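Local coordinates for protein transcriptional regulator (Streptococcus dysgalactiae, PDB 4YV9) that probably regulates transcription in quorum sensing, binding DNA through a helix-turn-helix domain and SHP pheromone peptides as their receptor, at residues E42-C45 / S46-L49; H27-K30 / S31-S34. All blocks are in the same frame, centred on the assembly; numbering follows the deposited sequence.

Interaction 1. Residues E42-C45 / S46-L49; sequences EISC and SRLL
With OG of Ser44 swung between its own backbone N and carbonyl carbon (chi1 73°), the hydroxyl faces the first turn of helix 45-54, while Arg47 places CG beside its backbone N and brings its methylene chain alongside that same oxygen. Ser44 OG accepts a hydrogen bond from Arg47 N at 3.1 Å, and Arg47 CG passes Ser44 OG at 3.3 Å. This is an N-cap: the serine hydroxyl takes up an amide N-H that has no carbonyl before it in the helix. The carbonyls then start the regular i to i+4 series, Leu48 N giving to Ser44 O at 2.9 Å and Leu49 N to Cys45 O at 2.7 Å. The capped helix belongs to the helix-turn-helix region, and its first turn lies at the subunit interface, where Cys45 SG forms a disulfide with Cys45 of the second subunit. Arg47, bent at chi3, carries its guanidinium group away from the cap; NH1 makes a salt bridge with Glu42 of the second subunit. On the apolar side, Ile43 CD1 meets Leu48 CB at 3.9 Å, a hydrophobic staple spanning the N-cap, and both side chains also touch Phe36 of helix 30-37. Cys45 SG lies 3.7 Å from Leu49 CD1, so the disulfide sulfur is flanked by a leucine methyl one turn along its own helix.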
loop_
_atom_site.group_PDB
_atom_site.type_symbol
_atom_site.label_atom_id
_atom_site.label_comp_id
_atom_site.label_asym_id
_atom_site.label_seq_id
_atom_site.Cartn_x
_atom_site.Cartn_y
_atom_site.Cartn_z
ATOM N N GLU B 42 28.328 -13.477 10.134
ATOM C CA GLU B 42 27.426 -12.790 9.214
ATOM C C GLU B 42 27.277 -13.573 7.914
ATOM O O GLU B 42 28.172 -14.319 7.512
ATOM C CB GLU B 42 27.914 -11.374 8.929
ATOM C CG GLU B 42 28.017 -10.513 10.173
ATOM C CD GLU B 42 28.600 -9.152 9.883
ATOM O OE1 GLU B 42 29.458 -9.063 8.977
ATOM O OE2 GLU B 42 28.208 -8.176 10.565
ATOM N N ILE B 43 26.125 -13.420 7.272
ATOM C CA ILE B 43 25.884 -14.023 5.965
ATOM C C ILE B 43 25.562 -12.935 4.950
ATOM O O ILE B 43 25.217 -11.803 5.321
ATOM C CB ILE B 43 24.732 -15.040 5.994
ATOM C CG1 ILE B 43 23.436 -14.364 6.468
ATOM C CG2 ILE B 43 25.088 -16.233 6.873
ATOM C CD1 ILE B 43 22.200 -15.243 6.290
ATOM N N SER B 44 25.676 -13.264 3.669
ATOM C CA SER B 44 25.432 -12.266 2.642
ATOM C C SER B 44 23.946 -11.971 2.557
ATOM O O SER B 44 23.110 -12.791 2.958
ATOM C CB SER B 44 25.957 -12.728 1.288
ATOM O OG SER B 44 25.136 -13.741 0.739
ATOM N N CYS B 45 23.611 -10.797 2.040
ATOM C CA CYS B 45 22.211 -10.435 1.893
ATOM C C CYS B 45 21.526 -11.446 0.979
ATOM O O CYS B 45 20.420 -11.909 1.264
ATOM C CB CYS B 45 22.064 -9.023 1.335
ATOM S SG CYS B 45 20.371 -8.389 1.515
ATOM N N SER B 46 22.204 -11.787 -0.111
ATOM C CA SER B 46 21.690 -12.751 -1.078
ATOM C C SER B 46 21.342 -14.080 -0.409
ATOM O O SER B 46 20.312 -14.673 -0.681
ATOM C CB SER B 46 22.712 -12.971 -2.197
ATOM O OG SER B 46 22.058 -13.313 -3.409
ATOM N N ARG B 47 22.194 -14.540 0.493
ATOM C CA ARG B 47 21.921 -15.804 1.159
ATOM C C ARG B 47 20.784 -15.647 2.168
ATOM O O ARG B 47 19.973 -16.566 2.349
ATOM C CB ARG B 47 23.204 -16.342 1.800
ATOM C CG ARG B 47 24.124 -16.922 0.741
ATOM C CD ARG B 47 25.552 -17.147 1.211
ATOM N NE ARG B 47 26.094 -18.377 0.636
ATOM C CZ ARG B 47 26.827 -18.441 -0.470
ATOM N NH1 ARG B 47 27.137 -17.338 -1.135
ATOM N NH2 ARG B 47 27.260 -19.614 -0.906
ATOM N N LEU B 48 20.694 -14.474 2.794
ATOM C CA LEU B 48 19.567 -14.193 3.673
ATOM C C LEU B 48 18.259 -14.192 2.888
ATOM O O LEU B 48 17.259 -14.765 3.333
ATOM C CB LEU B 48 19.741 -12.848 4.386
ATOM C CG LEU B 48 18.571 -12.429 5.283
ATOM C CD1 LEU B 48 18.230 -13.509 6.299
ATOM C CD2 LEU B 48 18.907 -11.128 5.993
ATOM N N LEU B 49 18.270 -13.562 1.717
ATOM C CA LEU B 49 17.066 -13.521 0.873
ATOM C C LEU B 49 16.573 -14.903 0.480
ATOM O O LEU B 49 15.368 -15.124 0.390
ATOM C CB LEU B 49 17.311 -12.704 -0.389
ATOM C CG LEU B 49 16.786 -11.265 -0.349
ATOM C CD1 LEU B 49 17.400 -10.487 0.791
ATOM C CD2 LEU B 49 17.064 -10.570 -1.658
#

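Interaction 2. Residues H27-K30 / S31-S34; sequences HLSK and SQIS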
loop_
_atom_site.group_PDB
_atom_site.type_symbol
_atom_site.label_atom_id
_atom_site.label_comp_id
_atom_site.label_asym_id
_atom_site.label_seq_id
_atom_site.Cartn_x
_atom_site.Cartn_y
_atom_site.Cartn_z
ATOM N N HIS B 27 23.874 -23.529 -0.550
ATOM C CA HIS B 27 24.316 -22.148 -0.359
ATOM C C HIS B 27 24.665 -21.850 1.103
ATOM O O HIS B 27 25.587 -21.092 1.380
ATOM C CB HIS B 27 23.239 -21.168 -0.853
ATOM C CG HIS B 27 22.726 -21.478 -2.228
ATOM N ND1 HIS B 27 23.471 -21.260 -3.367
ATOM C CD2 HIS B 27 21.547 -22.005 -2.643
ATOM C CE1 HIS B 27 22.775 -21.638 -4.424
ATOM N NE2 HIS B 27 21.605 -22.092 -4.013
ATOM N N LEU B 28 23.920 -22.441 2.028
ATOM C CA LEU B 28 24.161 -22.239 3.454
ATOM C C LEU B 28 23.948 -23.528 4.225
ATOM O O LEU B 28 22.912 -24.152 4.090
ATOM C CB LEU B 28 23.237 -21.156 4.027
ATOM C CG LEU B 28 23.639 -19.686 3.953
ATOM C CD1 LEU B 28 22.600 -18.812 4.686
ATOM C CD2 LEU B 28 25.034 -19.442 4.509
ATOM N N SER B 29 24.924 -23.905 5.050
ATOM C CA SER B 29 24.802 -25.097 5.879
ATOM C C SER B 29 23.939 -24.832 7.110
ATOM O O SER B 29 23.636 -23.680 7.420
ATOM C CB SER B 29 26.188 -25.574 6.310
ATOM O OG SER B 29 26.811 -24.562 7.091
ATOM N N LYS B 30 23.545 -25.892 7.810
ATOM C CA LYS B 30 22.835 -25.757 9.090
ATOM C C LYS B 30 23.659 -24.899 10.054
ATOM O O LYS B 30 23.142 -23.991 10.712
ATOM C CB LYS B 30 22.578 -27.134 9.718
ATOM C CG LYS B 30 21.652 -28.037 8.897
ATOM C CD LYS B 30 21.016 -29.114 9.764
ATOM C CE LYS B 30 22.045 -30.073 10.313
ATOM N NZ LYS B 30 21.397 -31.159 11.092
ATOM N N SER B 31 24.946 -25.211 10.097
ATOM C CA SER B 31 25.931 -24.548 10.949
ATOM C C SER B 31 26.010 -23.052 10.636
ATOM O O SER B 31 26.055 -22.216 11.538
ATOM C CB SER B 31 27.297 -25.216 10.775
ATOM O OG SER B 31 28.287 -24.591 11.559
ATOM N N GLN B 32 26.005 -22.714 9.355
ATOM C CA GLN B 32 26.125 -21.319 8.958
ATOM C C GLN B 32 24.879 -20.537 9.317
ATOM O O GLN B 32 24.953 -19.357 9.688
ATOM C CB GLN B 32 26.419 -21.217 7.466
ATOM C CG GLN B 32 27.881 -21.574 7.147
ATOM C CD GLN B 32 28.154 -21.622 5.670
ATOM O OE1 GLN B 32 27.325 -22.087 4.893
ATOM N NE2 GLN B 32 29.320 -21.132 5.265
ATOM N N ILE B 33 23.738 -21.206 9.222
ATOM C CA ILE B 33 22.476 -20.616 9.614
ATOM C C ILE B 33 22.409 -20.394 11.128
ATOM O O ILE B 33 22.033 -19.299 11.581
ATOM C CB ILE B 33 21.297 -21.487 9.136
ATOM C CG1 ILE B 33 21.277 -21.502 7.601
ATOM C CG2 ILE B 33 19.971 -20.949 9.669
ATOM C CD1 ILE B 33 20.223 -22.410 6.982
ATOM N N SER B 34 22.761 -21.415 11.904
ATOM C CA SER B 34 22.813 -21.282 13.361
ATOM C C SER B 34 23.770 -20.188 13.799
ATOM O O SER B 34 23.443 -19.389 14.689
ATOM C CB SER B 34 23.234 -22.596 14.031
ATOM O OG SER B 34 22.163 -23.524 14.054
#
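A capping box opens helix 30-37, a helix of the predicted helix-turn-helix domain, with Ser29 at the N-cap and Gln32 three residues on. Each residue reaches the other's backbone. Ser29 OG accepts from Gln32 N at 3.0 Å, and Gln32 OE1 accepts in return from Ser29 N, also at 3.0 Å. The second bond is nearly straight (169° at the hydrogen) and lies in the carbonyl plane of the amide, on a lone pair of OE1. Gln32 sets CG beside its backbone N (chi1 -76°) and stays extended beyond it, which carries the amide back past the serine; CG passes Ser29 OG at 3.2 Å. A weak bond from Ser29 OG to Gln32 OE1, 3.3 Å long, adds a third link between the two residues. Leu28 comes in across the glutamine, its CD2 3.7 Å from Gln32 CB, while Leu28 CB packs on Ile33 CG1 at 4.1 Å, a hydrophobic staple beside the capping box. Leu28 and Ile33 both continue onto Leu51 of helix 45-54, so the buried side of the cap packs on that helix. In the helix proper, Ile33 N bonds to Ser29 O and Ser34 N to Lys30 O. The serine hydroxyl thus both accepts from a backbone amide and gives weakly to the glutamine oxygen, whose bond to Ser29 N probably restrains the backbone where the loop enters the helix.

From the N terminus, the chain leaves helix 20-23 and reaches interaction 2, which closes the turn into helix 30-37; after that helix and a second loop, interaction 1 does the same at the start of helix 45-54. The two are in series, neither nested nor crossing, and their centres lie about 11 Å apart. They also meet directly: Arg47 NE is 2.9 Å from His27 O, a probable hydrogen bond, and Leu28 CD1 packs against Arg47 CB and Ile43 CD1. Two successive helix starts within the helix-turn-helix region are thereby tied together, and interaction 1 extends the connection to the second subunit.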